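Long-range contacts in uncharacterized protein (Pyrococcus abyssi, PDB 5IFF), which is a restriction DNA glycosylase that probably excises adenine bases from double-stranded DNA, and is held here on nonspecific DNA as a tetramer: residues Lys11-Leu16 with Val181-Val186; Tyr55-Ile60 with Tyr159-Leu164; Tyr103-Gly108 with Tyr154-Tyr159; Val127-Lys132 with Ile143-Lys148. The protein carries 2 engineered substitutions. One frame throughout, in Å; residues are numbered along the deposited sequence.

Contact 1: residues Lys11-Leu16 with Val181-Val186; sequences KIVVRL and VVKYEV
V181 sets CG1 against the CB of R15 at 3.5 Å, and its CA-H points at the L16 carbonyl oxygen. V182 follows with a two-way backbone exchange: its N reaches L16 O at 2.8 Å, and its O receives L16 N. At K183 the aliphatic chain does the work. CG presses on V13 CG1 at 3.3 Å, shorter than normal van der Waals contact, and CD covers one face of the R15 guanidinium. The two chains lie side by side, bringing K183 NZ within 4.2 Å of R15 NH2; E8 forms a salt bridge with that arginine and probably offsets the repulsion. The strands are antiparallel, with axes at 156°, and belong to a small sheet in which 11-17 is the middle strand between 4-8 and 181-186. Y184 pairs with V14 through bonds in both directions, while its hydroxyl is hydrogen-bonded to E139. E185 spreads both carboxylate oxygens around K11 NZ, each at 3.0 Å, a salt bridge whose individual hydrogen bonds are weak. V186 N meets I12 O almost straight, at 176°. V186 CG2, anti to its carbonyl carbon, packs against V14 CG2 at 3.5 Å, and a water bridges V186 O to I12 N.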
loop_
_atom_site.group_PDB
_atom_site.type_symbol
_atom_site.label_atom_id
_atom_site.label_comp_id
_atom_site.label_asym_id
_atom_site.label_seq_id
_atom_site.Cartn_x
_atom_site.Cartn_y
_atom_site.Cartn_z
ATOM N N LYS A 11 36.619 13.021 -2.372
ATOM C CA LYS A 11 35.770 12.220 -3.269
ATOM C C LYS A 11 34.305 12.335 -2.890
ATOM O O LYS A 11 33.976 12.533 -1.724
ATOM C CB LYS A 11 36.131 10.712 -3.222
ATOM C CG LYS A 11 37.617 10.452 -3.384
ATOM C CD LYS A 11 37.905 8.953 -3.373
ATOM C CE LYS A 11 39.468 8.755 -3.399
ATOM N NZ LYS A 11 39.834 7.416 -2.826
ATOM N N ILE A 12 33.435 12.171 -3.871
ATOM C CA ILE A 12 32.010 12.044 -3.554
ATOM C C ILE A 12 31.797 10.566 -3.189
ATOM O O ILE A 12 32.220 9.685 -3.931
ATOM C CB ILE A 12 31.115 12.444 -4.727
ATOM C CG1 ILE A 12 31.345 13.924 -5.101
ATOM C CG2 ILE A 12 29.623 12.131 -4.432
ATOM C CD1 ILE A 12 31.403 14.848 -3.894
ATOM N N VAL A 13 31.176 10.309 -2.040
ATOM C CA VAL A 13 30.975 8.929 -1.585
ATOM C C VAL A 13 29.475 8.670 -1.390
ATOM O O VAL A 13 28.724 9.594 -0.991
ATOM C CB VAL A 13 31.749 8.694 -0.280
ATOM C CG1 VAL A 13 31.412 7.312 0.288
ATOM C CG2 VAL A 13 33.274 8.833 -0.511
ATOM N N VAL A 14 29.003 7.486 -1.765
ATOM C CA VAL A 14 27.596 7.134 -1.507
ATOM C C VAL A 14 27.527 5.877 -0.680
ATOM O O VAL A 14 28.242 4.886 -0.965
ATOM C CB VAL A 14 26.814 6.946 -2.796
ATOM C CG1 VAL A 14 25.314 6.701 -2.488
ATOM C CG2 VAL A 14 26.905 8.215 -3.617
ATOM N N ARG A 15 26.710 5.900 0.365
ATOM C CA ARG A 15 26.534 4.663 1.134
ATOM C C ARG A 15 25.172 4.044 0.758
ATOM O O ARG A 15 24.133 4.745 0.711
ATOM C CB ARG A 15 26.663 4.940 2.624
ATOM C CG ARG A 15 28.084 5.322 3.012
ATOM C CD ARG A 15 28.257 5.542 4.487
ATOM N NE ARG A 15 29.670 5.530 4.912
ATOM C CZ ARG A 15 30.536 6.506 4.683
ATOM N NH1 ARG A 15 30.156 7.599 4.029
ATOM N NH2 ARG A 15 31.785 6.399 5.115
ATOM N N LEU A 16 25.221 2.750 0.431
ATOM C CA LEU A 16 24.117 2.021 -0.170
ATOM C C LEU A 16 23.791 0.773 0.608
ATOM O O LEU A 16 24.700 0.008 0.987
ATOM C CB LEU A 16 24.463 1.642 -1.616
ATOM C CG LEU A 16 24.703 2.823 -2.570
ATOM C CD1 LEU A 16 25.236 2.288 -3.845
ATOM C CD2 LEU A 16 23.393 3.536 -2.850
ATOM N N VAL A 181 25.327 -1.638 5.106
ATOM C CA VAL A 181 25.500 -0.540 4.197
ATOM C C VAL A 181 26.962 -0.512 3.658
ATOM O O VAL A 181 27.895 -0.637 4.442
ATOM C CB VAL A 181 25.154 0.753 4.922
ATOM C CG1 VAL A 181 25.660 1.915 4.167
ATOM C CG2 VAL A 181 23.603 0.825 5.169
ATOM N N VAL A 182 27.152 -0.405 2.337
ATOM C CA VAL A 182 28.500 -0.405 1.777
ATOM C C VAL A 182 28.818 0.967 1.234
ATOM O O VAL A 182 27.921 1.809 1.085
ATOM C CB VAL A 182 28.688 -1.442 0.657
ATOM C CG1 VAL A 182 28.486 -2.872 1.239
ATOM C CG2 VAL A 182 27.737 -1.126 -0.510
ATOM N N LYS A 183 30.096 1.182 0.948
ATOM C CA LYS A 183 30.598 2.503 0.583
ATOM C C LYS A 183 31.130 2.455 -0.855
ATOM O O LYS A 183 31.871 1.534 -1.229
ATOM C CB LYS A 183 31.682 2.931 1.583
ATOM C CG LYS A 183 32.320 4.260 1.226
ATOM C CD LYS A 183 33.139 4.863 2.379
ATOM C CE LYS A 183 34.564 4.343 2.429
ATOM N NZ LYS A 183 35.399 5.235 3.297
ATOM N N TYR A 184 30.739 3.437 -1.659
ATOM C CA TYR A 184 31.109 3.498 -3.058
ATOM C C TYR A 184 31.638 4.887 -3.425
ATOM O O TYR A 184 30.915 5.891 -3.281
ATOM C CB TYR A 184 29.879 3.164 -3.925
ATOM C CG TYR A 184 30.127 3.337 -5.400
ATOM C CD1 TYR A 184 31.055 2.545 -6.062
ATOM C CD2 TYR A 184 29.419 4.284 -6.134
ATOM C CE1 TYR A 184 31.308 2.721 -7.425
ATOM C CE2 TYR A 184 29.657 4.453 -7.502
ATOM C CZ TYR A 184 30.581 3.657 -8.140
ATOM O OH TYR A 184 30.812 3.845 -9.496
ATOM N N GLU A 185 32.851 4.952 -3.976
ATOM C CA GLU A 185 33.398 6.245 -4.374
ATOM C C GLU A 185 32.879 6.511 -5.769
ATOM O O GLU A 185 33.006 5.668 -6.659
ATOM C CB GLU A 185 34.938 6.239 -4.311
ATOM C CG GLU A 185 35.468 5.816 -2.921
ATOM C CD GLU A 185 37.015 5.727 -2.807
ATOM O OE1 GLU A 185 37.687 5.555 -3.839
ATOM O OE2 GLU A 185 37.543 5.850 -1.675
ATOM N N VAL A 186 32.250 7.667 -5.956
ATOM C CA VAL A 186 31.595 7.950 -7.229
ATOM C C VAL A 186 32.630 8.544 -8.157
ATOM O O VAL A 186 33.159 9.598 -7.861
ATOM C CB VAL A 186 30.409 8.957 -7.061
ATOM C CG1 VAL A 186 29.728 9.260 -8.452
ATOM C CG2 VAL A 186 29.386 8.408 -6.050
HETATM O O HOH W 1 34.116 11.743 -6.720
#

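Contact 2: residues Tyr55-Ile60 with Tyr159-Leu164; sequences YIAWQI and YVCIPL. Engineered in segment 55-60: A57 (natural residue Glu).
The first torsions set CG of Q59 anti to the backbone N (chi1 -170°) and CG of Y159 anti to its own carbonyl carbon (chi1 -76°); the two side chains cross obliquely. Q59 CB sits over one ring face, offset toward the rim and 4.0 Å from the Y159 centroid, a CH-pi contact; Q59 CG lies 3.8 Å from Y159 CZ. An alanine in place of Y159 would probably leave Q59 CB and CG without this aromatic cover and the glutamine freer to turn, and Q59 is a residue seen to bind adenine. At the other end, Y55 lays CE2 against P163 CG at 3.7 Å. Antiparallel strand pairing lies between these two contacts. I56 and I162 exchange backbone bonds in both directions, I56 N to I162 O measuring 2.7 Å. W58 and V160 repeat the pattern, with W58 N 2.9 Å from V160 O. W58 and V160 point the same way, with W58 CB 3.9 Å from V160 CG1, and I56 CG1 touches L164 CD2 at 3.6 Å. A57, engineered in place of glutamate, has its CB 4.2 Å from C161 SG. Strand 25-29 pairs with the other edge of 54-59; W58 and I56 pack on strand 11-17, and V160 and I60 rest on helix 188-201.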
loop_
_atom_site.group_PDB
_atom_site.type_symbol
_atom_site.label_atom_id
_atom_site.label_comp_id
_atom_site.label_asym_id
_atom_site.label_seq_id
_atom_site.Cartn_x
_atom_site.Cartn_y
_atom_site.Cartn_z
ATOM N N TYR A 55 25.612 -6.939 -9.035
ATOM C CA TYR A 55 25.628 -5.475 -9.073
ATOM C C TYR A 55 24.646 -4.902 -8.095
ATOM O O TYR A 55 23.605 -5.513 -7.787
ATOM C CB TYR A 55 25.253 -4.940 -10.462
ATOM C CG TYR A 55 26.179 -5.387 -11.574
ATOM C CD1 TYR A 55 26.189 -6.711 -12.002
ATOM C CD2 TYR A 55 27.024 -4.472 -12.196
ATOM C CE1 TYR A 55 27.039 -7.132 -13.031
ATOM C CE2 TYR A 55 27.871 -4.887 -13.224
ATOM C CZ TYR A 55 27.859 -6.196 -13.642
ATOM O OH TYR A 55 28.703 -6.615 -14.658
ATOM N N ILE A 56 24.912 -3.679 -7.691
ATOM C CA ILE A 56 23.836 -2.927 -7.034
ATOM C C ILE A 56 23.129 -2.124 -8.114
ATOM O O ILE A 56 23.768 -1.270 -8.750
ATOM C CB ILE A 56 24.353 -1.930 -5.965
ATOM C CG1 ILE A 56 25.041 -2.660 -4.818
ATOM C CG2 ILE A 56 23.162 -1.131 -5.412
ATOM C CD1 ILE A 56 25.899 -1.727 -4.019
ATOM N N ALA A 57 21.856 -2.422 -8.328
ATOM C CA ALA A 57 21.018 -1.725 -9.280
ATOM C C ALA A 57 20.267 -0.601 -8.579
ATOM O O ALA A 57 19.439 -0.857 -7.716
ATOM C CB ALA A 57 20.023 -2.708 -9.925
ATOM N N TRP A 58 20.522 0.631 -9.007
ATOM C CA TRP A 58 20.015 1.794 -8.349
ATOM C C TRP A 58 19.230 2.605 -9.374
ATOM O O TRP A 58 19.819 3.127 -10.363
ATOM C CB TRP A 58 21.168 2.593 -7.798
ATOM C CG TRP A 58 20.816 3.857 -7.007
ATOM C CD1 TRP A 58 19.565 4.295 -6.586
ATOM C CD2 TRP A 58 21.771 4.850 -6.532
ATOM N NE1 TRP A 58 19.712 5.473 -5.869
ATOM C CE2 TRP A 58 21.021 5.821 -5.820
ATOM C CE3 TRP A 58 23.160 4.964 -6.620
ATOM C CZ2 TRP A 58 21.648 6.939 -5.225
ATOM C CZ3 TRP A 58 23.781 6.092 -6.030
ATOM C CH2 TRP A 58 23.016 7.057 -5.341
ATOM N N GLN A 59 17.933 2.674 -9.160
ATOM C CA GLN A 59 17.068 3.527 -9.968
ATOM C C GLN A 59 17.212 4.905 -9.391
ATOM O O GLN A 59 16.546 5.247 -8.388
ATOM C CB GLN A 59 15.600 3.039 -9.942
ATOM C CG GLN A 59 14.753 3.740 -10.944
ATOM C CD GLN A 59 13.933 4.828 -10.297
ATOM O OE1 GLN A 59 13.070 4.551 -9.465
ATOM N NE2 GLN A 59 14.219 6.082 -10.648
ATOM N N ILE A 60 18.079 5.693 -10.016
ATOM C CA ILE A 60 18.568 6.909 -9.408
ATOM C C ILE A 60 17.754 8.136 -9.888
ATOM O O ILE A 60 17.199 8.144 -10.998
ATOM C CB ILE A 60 20.059 7.094 -9.704
ATOM C CG1 ILE A 60 20.661 8.202 -8.838
ATOM C CG2 ILE A 60 20.297 7.359 -11.217
ATOM C CD1 ILE A 60 22.222 8.259 -8.955
ATOM N N TYR A 159 19.065 4.008 -14.520
ATOM C CA TYR A 159 19.591 3.070 -13.533
ATOM C C TYR A 159 21.085 3.166 -13.619
ATOM O O TYR A 159 21.637 3.328 -14.731
ATOM C CB TYR A 159 19.222 1.601 -13.830
ATOM C CG TYR A 159 17.804 1.230 -13.497
ATOM C CD1 TYR A 159 16.766 1.604 -14.337
ATOM C CD2 TYR A 159 17.506 0.483 -12.356
ATOM C CE1 TYR A 159 15.452 1.270 -14.034
ATOM C CE2 TYR A 159 16.209 0.138 -12.051
ATOM C CZ TYR A 159 15.191 0.529 -12.898
ATOM O OH TYR A 159 13.911 0.208 -12.600
ATOM N N VAL A 160 21.757 3.044 -12.485
ATOM C CA VAL A 160 23.205 2.727 -12.549
ATOM C C VAL A 160 23.372 1.358 -11.873
ATOM O O VAL A 160 22.744 1.083 -10.843
ATOM C CB VAL A 160 24.084 3.810 -11.877
ATOM C CG1 VAL A 160 23.616 4.035 -10.465
ATOM C CG2 VAL A 160 25.556 3.410 -11.894
ATOM N N CYS A 161 24.164 0.484 -12.477
ATOM C CA CYS A 161 24.411 -0.846 -11.934
ATOM C C CYS A 161 25.884 -0.851 -11.515
ATOM O O CYS A 161 26.757 -0.737 -12.372
ATOM C CB CYS A 161 24.173 -1.940 -12.970
ATOM S SG CYS A 161 22.372 -2.065 -13.348
ATOM N N ILE A 162 26.116 -0.977 -10.216
ATOM C CA ILE A 162 27.442 -0.828 -9.620
ATOM C C ILE A 162 27.979 -2.209 -9.257
ATOM O O ILE A 162 27.397 -2.852 -8.413
ATOM C CB ILE A 162 27.396 0.005 -8.348
ATOM C CG1 ILE A 162 26.947 1.473 -8.686
ATOM C CG2 ILE A 162 28.825 0.098 -7.775
ATOM C CD1 ILE A 162 26.400 2.256 -7.471
ATOM N N PRO A 163 29.104 -2.645 -9.849
ATOM C CA PRO A 163 29.621 -3.986 -9.448
ATOM C C PRO A 163 29.927 -4.089 -7.948
ATOM O O PRO A 163 30.545 -3.172 -7.375
ATOM C CB PRO A 163 30.908 -4.137 -10.266
ATOM C CG PRO A 163 30.695 -3.157 -11.479
ATOM C CD PRO A 163 29.931 -2.009 -10.890
ATOM N N LEU A 164 29.511 -5.178 -7.313
ATOM C CA LEU A 164 29.852 -5.365 -5.912
ATOM C C LEU A 164 31.376 -5.384 -5.704
ATOM O O LEU A 164 31.867 -5.179 -4.596
ATOM C CB LEU A 164 29.282 -6.670 -5.351
ATOM C CG LEU A 164 27.753 -6.675 -5.118
ATOM C CD1 LEU A 164 27.469 -8.007 -4.359
ATOM C CD2 LEU A 164 27.294 -5.460 -4.336
#

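Contact 3: residues Tyr103-Gly108 with Tyr154-Tyr159; sequences YLEDKG and YQSMVY
E105 reaches from the short, weakly bonded helix 104-107 to strand 154-163, a helix-to-strand contact in which one carboxylate oxygen serves two donors of the same residue. S156 OG donates to E105 OE2 at 2.8 Å, arriving on the anti side and 23° out of the carboxylate plane. S156 N adds a weak, bent bond to the same oxygen, 3.0 Å long with an angle of 125° at the hydrogen. S156 OG lies between the backbone N and the carbonyl carbon, a position from which OG and N can both meet OE2. An alanine at E105 would probably leave S156 OG and N without this shared acceptor and one polar tie between helix and strand lost. K107 of the same helix forms a salt bridge with E116 of the second subunit. Y154, poorly ordered, turns one ring face to the helix end, where G108 leaves helical geometry with positive phi. There G108 CA lies 3.9 Å from the Y154 centroid, 25° off the ring normal, and is nearest to CE2 at 3.6 Å.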
loop_
_atom_site.group_PDB
_atom_site.type_symbol
_atom_site.label_atom_id
_atom_site.label_comp_id
_atom_site.label_asym_id
_atom_site.label_seq_id
_atom_site.Cartn_x
_atom_site.Cartn_y
_atom_site.Cartn_z
ATOM N N TYR A 103 15.066 11.536 -28.295
ATOM C CA TYR A 103 15.081 10.966 -26.950
ATOM C C TYR A 103 14.648 9.524 -26.951
ATOM O O TYR A 103 13.917 9.098 -27.852
ATOM C CB TYR A 103 14.159 11.778 -26.023
ATOM C CG TYR A 103 14.507 13.254 -26.082
ATOM C CD1 TYR A 103 15.557 13.763 -25.332
ATOM C CD2 TYR A 103 13.809 14.123 -26.916
ATOM C CE1 TYR A 103 15.919 15.145 -25.420
ATOM C CE2 TYR A 103 14.128 15.467 -26.986
ATOM C CZ TYR A 103 15.186 15.972 -26.228
ATOM O OH TYR A 103 15.547 17.302 -26.305
ATOM N N LEU A 104 15.036 8.799 -25.907
ATOM C CA LEU A 104 14.607 7.416 -25.780
ATOM C C LEU A 104 13.074 7.312 -25.785
ATOM O O LEU A 104 12.507 6.485 -26.503
ATOM C CB LEU A 104 15.176 6.799 -24.518
ATOM C CG LEU A 104 14.912 5.283 -24.569
ATOM C CD1 LEU A 104 15.783 4.592 -25.621
ATOM C CD2 LEU A 104 15.034 4.689 -23.221
ATOM N N GLU A 105 12.398 8.177 -25.021
ATOM C CA GLU A 105 10.919 8.208 -25.025
ATOM C C GLU A 105 10.321 8.378 -26.430
ATOM O O GLU A 105 9.259 7.825 -26.698
ATOM C CB GLU A 105 10.393 9.314 -24.086
ATOM C CG GLU A 105 10.442 8.878 -22.605
ATOM C CD GLU A 105 9.751 9.846 -21.647
ATOM O OE1 GLU A 105 8.905 10.656 -22.121
ATOM O OE2 GLU A 105 10.077 9.815 -20.434
ATOM N N ASP A 106 11.007 9.075 -27.342
ATOM C CA ASP A 106 10.513 9.200 -28.720
ATOM C C ASP A 106 10.372 7.855 -29.467
ATOM O O ASP A 106 9.568 7.738 -30.399
ATOM C CB ASP A 106 11.403 10.103 -29.556
ATOM C CG ASP A 106 11.499 11.546 -29.000
ATOM O OD1 ASP A 106 10.670 11.945 -28.154
ATOM O OD2 ASP A 106 12.426 12.271 -29.426
ATOM N N LYS A 107 11.158 6.864 -29.065
ATOM C CA LYS A 107 11.190 5.576 -29.728
ATOM C C LYS A 107 9.953 4.788 -29.387
ATOM O O LYS A 107 9.353 4.150 -30.244
ATOM C CB LYS A 107 12.435 4.790 -29.327
ATOM C CG LYS A 107 13.674 5.249 -30.026
ATOM C CD LYS A 107 14.906 4.554 -29.489
ATOM C CE LYS A 107 15.264 3.355 -30.350
ATOM N NZ LYS A 107 15.763 3.756 -31.704
ATOM N N GLY A 108 9.571 4.846 -28.128
ATOM C CA GLY A 108 8.352 4.201 -27.680
ATOM C C GLY A 108 8.482 2.691 -27.702
ATOM O O GLY A 108 9.583 2.148 -27.659
ATOM N N TYR A 154 4.938 7.255 -22.069
ATOM C CA TYR A 154 5.967 6.389 -21.522
ATOM C C TYR A 154 6.732 7.151 -20.443
ATOM O O TYR A 154 6.858 8.377 -20.496
ATOM C CB TYR A 154 6.923 5.909 -22.617
ATOM C CG TYR A 154 6.239 5.469 -23.891
ATOM C CD1 TYR A 154 5.607 4.228 -23.971
ATOM C CD2 TYR A 154 6.220 6.293 -25.019
ATOM C CE1 TYR A 154 4.979 3.811 -25.141
ATOM C CE2 TYR A 154 5.587 5.881 -26.200
ATOM C CZ TYR A 154 4.970 4.636 -26.252
ATOM O OH TYR A 154 4.340 4.215 -27.410
ATOM N N GLN A 155 7.207 6.432 -19.441
ATOM C CA GLN A 155 8.038 7.049 -18.435
ATOM C C GLN A 155 9.451 6.506 -18.655
ATOM O O GLN A 155 9.610 5.301 -18.800
ATOM C CB GLN A 155 7.526 6.703 -17.048
ATOM C CG GLN A 155 7.644 7.787 -16.025
ATOM C CD GLN A 155 6.773 7.496 -14.824
ATOM O OE1 GLN A 155 6.845 6.412 -14.237
ATOM N NE2 GLN A 155 5.923 8.451 -14.465
ATOM N N SER A 156 10.468 7.358 -18.675
ATOM C CA SER A 156 11.825 6.818 -18.798
ATOM C C SER A 156 12.447 6.711 -17.422
ATOM O O SER A 156 12.255 7.594 -16.592
ATOM C CB SER A 156 12.697 7.696 -19.715
ATOM O OG SER A 156 12.499 9.053 -19.321
ATOM N N MET A 157 13.225 5.650 -17.164
ATOM C CA MET A 157 13.886 5.541 -15.861
ATOM C C MET A 157 15.365 5.306 -16.076
ATOM O O MET A 157 15.735 4.553 -16.956
ATOM C CB MET A 157 13.296 4.393 -15.026
ATOM C CG MET A 157 11.767 4.631 -14.645
ATOM S SD MET A 157 11.320 3.843 -13.092
ATOM C CE MET A 157 11.590 2.127 -13.517
ATOM N N VAL A 158 16.210 5.952 -15.275
ATOM C CA VAL A 158 17.639 5.775 -15.411
ATOM C C VAL A 158 18.156 4.941 -14.235
ATOM O O VAL A 158 17.722 5.149 -13.087
ATOM C CB VAL A 158 18.381 7.143 -15.468
ATOM C CG1 VAL A 158 19.953 6.918 -15.468
ATOM C CG2 VAL A 158 17.939 7.927 -16.717
ATOM N N TYR A 159 19.065 4.008 -14.520
ATOM C CA TYR A 159 19.591 3.070 -13.533
ATOM C C TYR A 159 21.085 3.166 -13.619
ATOM O O TYR A 159 21.637 3.328 -14.731
ATOM C CB TYR A 159 19.222 1.601 -13.830
ATOM C CG TYR A 159 17.804 1.230 -13.497
ATOM C CD1 TYR A 159 16.766 1.604 -14.337
ATOM C CD2 TYR A 159 17.506 0.483 -12.356
ATOM C CE1 TYR A 159 15.452 1.270 -14.034
ATOM C CE2 TYR A 159 16.209 0.138 -12.051
ATOM C CZ TYR A 159 15.191 0.529 -12.898
ATOM O OH TYR A 159 13.911 0.208 -12.600
#

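Contact 4: residues Val127-Lys132 with Ile143-Lys148; sequences VYPVAK and IVLKHK
A131 and I143 form the hydrogen-bonded antiparallel pair between these segments. I143 N reaches A131 O at 2.7 Å and A131 N reaches I143 O at 3.0 Å, both donors lying in the carbonyl planes. The same I143 oxygen also takes the CA-H of V130 at 3.4 Å. On the face of the pair A131 CB touches I143 CD1 at 3.7 Å; on the other face V130 and V144 lie side by side, with V130 CG2 near V144 CG1. Toward P129 the strands part. P129 has no N-H to return a bond to L145 O, and the other half, P129 O to L145 N, is spanned by a water that donates to P129 O at 2.8 Å and accepts from L145 N at 2.7 Å. Carbon contact persists across this opening, where L145 CD1 meets P129 CG at 3.5 Å. Y128 CG lies anti to its carbonyl carbon (chi1 -68°); further out the OH is 3.9 Å from H147 CE1, the two side chains crossing at about a right angle. The segments belong to the hairpin of strands 121-134 and 140-147. L104 of helix 104-107 packs on P129, I143 and L145, while helix 188-201 packs on I143. Strand 154-163 pairs with 140-147, and a strand of the second subunit pairs antiparallel with Y128, V130, A131 and K132, continuing the sheet.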
loop_
_atom_site.group_PDB
_atom_site.type_symbol
_atom_site.label_atom_id
_atom_site.label_comp_id
_atom_site.label_asym_id
_atom_site.label_seq_id
_atom_site.Cartn_x
_atom_site.Cartn_y
_atom_site.Cartn_z
ATOM N N VAL A 127 8.162 -4.824 -28.014
ATOM C CA VAL A 127 9.590 -4.537 -28.113
ATOM C C VAL A 127 9.885 -3.184 -27.450
ATOM O O VAL A 127 9.378 -2.156 -27.899
ATOM C CB VAL A 127 10.090 -4.521 -29.593
ATOM C CG1 VAL A 127 11.602 -4.510 -29.648
ATOM C CG2 VAL A 127 9.543 -5.726 -30.384
ATOM N N TYR A 128 10.652 -3.226 -26.364
ATOM C CA TYR A 128 10.986 -2.051 -25.552
ATOM C C TYR A 128 12.430 -1.604 -25.795
ATOM O O TYR A 128 13.352 -2.416 -25.687
ATOM C CB TYR A 128 10.832 -2.351 -24.069
ATOM C CG TYR A 128 9.432 -2.577 -23.584
ATOM C CD1 TYR A 128 8.731 -3.743 -23.915
ATOM C CD2 TYR A 128 8.810 -1.645 -22.763
ATOM C CE1 TYR A 128 7.440 -3.947 -23.461
ATOM C CE2 TYR A 128 7.523 -1.848 -22.302
ATOM C CZ TYR A 128 6.848 -3.005 -22.652
ATOM O OH TYR A 128 5.574 -3.201 -22.185
ATOM N N PRO A 129 12.639 -0.308 -26.085
ATOM C CA PRO A 129 14.009 0.153 -26.337
ATOM C C PRO A 129 14.761 0.354 -25.016
ATOM O O PRO A 129 14.183 0.853 -24.037
ATOM C CB PRO A 129 13.795 1.487 -27.069
ATOM C CG PRO A 129 12.587 2.050 -26.361
ATOM C CD PRO A 129 11.693 0.816 -26.040
ATOM N N VAL A 130 16.028 -0.045 -24.988
ATOM C CA VAL A 130 16.893 0.157 -23.844
ATOM C C VAL A 130 18.182 0.865 -24.275
ATOM O O VAL A 130 18.812 0.461 -25.246
ATOM C CB VAL A 130 17.222 -1.189 -23.196
ATOM C CG1 VAL A 130 18.218 -1.049 -22.065
ATOM C CG2 VAL A 130 15.922 -1.861 -22.688
ATOM N N ALA A 131 18.553 1.939 -23.581
ATOM C CA ALA A 131 19.848 2.582 -23.866
ATOM C C ALA A 131 20.812 2.150 -22.786
ATOM O O ALA A 131 20.463 2.162 -21.603
ATOM C CB ALA A 131 19.723 4.130 -23.895
ATOM N N LYS A 132 22.042 1.806 -23.149
ATOM C CA LYS A 132 22.946 1.316 -22.114
ATOM C C LYS A 132 24.411 1.712 -22.419
ATOM O O LYS A 132 24.829 1.686 -23.565
ATOM C CB LYS A 132 22.783 -0.216 -21.982
ATOM C CG LYS A 132 23.633 -0.892 -20.928
ATOM C CD LYS A 132 23.478 -2.447 -20.985
ATOM C CE LYS A 132 24.747 -3.140 -20.506
ATOM N NZ LYS A 132 24.649 -4.613 -20.198
ATOM N N ILE A 143 18.952 3.092 -19.509
ATOM C CA ILE A 143 17.699 3.848 -19.557
ATOM C C ILE A 143 16.620 2.952 -20.134
ATOM O O ILE A 143 16.800 2.321 -21.170
ATOM C CB ILE A 143 17.813 5.130 -20.397
ATOM C CG1 ILE A 143 19.168 5.813 -20.123
ATOM C CG2 ILE A 143 16.602 6.099 -20.119
ATOM C CD1 ILE A 143 19.647 6.711 -21.245
ATOM N N VAL A 144 15.524 2.818 -19.419
ATOM C CA VAL A 144 14.479 1.904 -19.897
ATOM C C VAL A 144 13.156 2.666 -19.880
ATOM O O VAL A 144 13.082 3.772 -19.320
ATOM C CB VAL A 144 14.373 0.668 -19.016
ATOM C CG1 VAL A 144 15.668 -0.154 -19.102
ATOM C CG2 VAL A 144 14.139 1.110 -17.582
ATOM N N LEU A 145 12.145 2.084 -20.502
ATOM C CA LEU A 145 10.822 2.693 -20.559
ATOM C C LEU A 145 9.827 1.863 -19.766
ATOM O O LEU A 145 9.963 0.630 -19.669
ATOM C CB LEU A 145 10.332 2.825 -21.997
ATOM C CG LEU A 145 11.185 3.721 -22.900
ATOM C CD1 LEU A 145 10.437 3.854 -24.236
ATOM C CD2 LEU A 145 11.513 5.088 -22.283
ATOM N N LYS A 146 8.840 2.559 -19.204
ATOM C CA LYS A 146 7.674 1.940 -18.560
ATOM C C LYS A 146 6.407 2.659 -19.038
ATOM O O LYS A 146 6.432 3.860 -19.305
ATOM C CB LYS A 146 7.798 2.000 -17.033
ATOM C CG LYS A 146 6.775 1.139 -16.288
ATOM C CD LYS A 146 7.448 0.354 -15.138
ATOM C CE LYS A 146 6.585 -0.803 -14.647
ATOM N NZ LYS A 146 7.333 -1.630 -13.663
ATOM N N HIS A 147 5.304 1.929 -19.189
ATOM C CA HIS A 147 4.057 2.603 -19.524
ATOM C C HIS A 147 3.693 3.511 -18.374
ATOM O O HIS A 147 3.973 3.181 -17.217
ATOM C CB HIS A 147 2.939 1.607 -19.814
ATOM C CG HIS A 147 2.923 1.146 -21.232
ATOM N ND1 HIS A 147 3.165 -0.164 -21.598
ATOM C CD2 HIS A 147 2.719 1.825 -22.386
ATOM C CE1 HIS A 147 3.095 -0.272 -22.911
ATOM N NE2 HIS A 147 2.826 0.923 -23.415
ATOM N N LYS A 148 3.119 4.671 -18.684
ATOM C CA LYS A 148 2.724 5.570 -17.613
ATOM C C LYS A 148 1.526 4.960 -16.899
ATOM O O LYS A 148 0.720 4.272 -17.516
ATOM C CB LYS A 148 2.399 6.957 -18.136
ATOM C CG LYS A 148 3.572 7.703 -18.702
ATOM C CD LYS A 148 3.122 9.058 -19.192
ATOM C CE LYS A 148 2.907 10.018 -18.037
ATOM N NZ LYS A 148 4.184 10.388 -17.348
HETATM O O HOH W 2 12.426 -0.122 -22.082
#

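How the contacts relate
Contacts 2 and 4 are buried, contact 2 being nearest the chain's centre, and its pairing is chiefly backbone bonds and apolar side chains; contacts 1 and 3 are partly buried. Contact 1 adds charged groups on its more exposed face; its other face packs on contact 2, where V14 CG1 meets W58 CH2 at 3.7 Å. Contacts 2 and 3 share Y159 and strand 154-163, and I60 N probably bonds to V158 O, joining two of the residues seen to bind adenine, with Q59 next to I60. Contacts 3 and 4, with centres about 5 Å apart, join through probable bonds between strands 140-147 and 154-163. Both touch the second subunit, but contact 3 relies on a carboxylate, contact 4 on strand pairing and water.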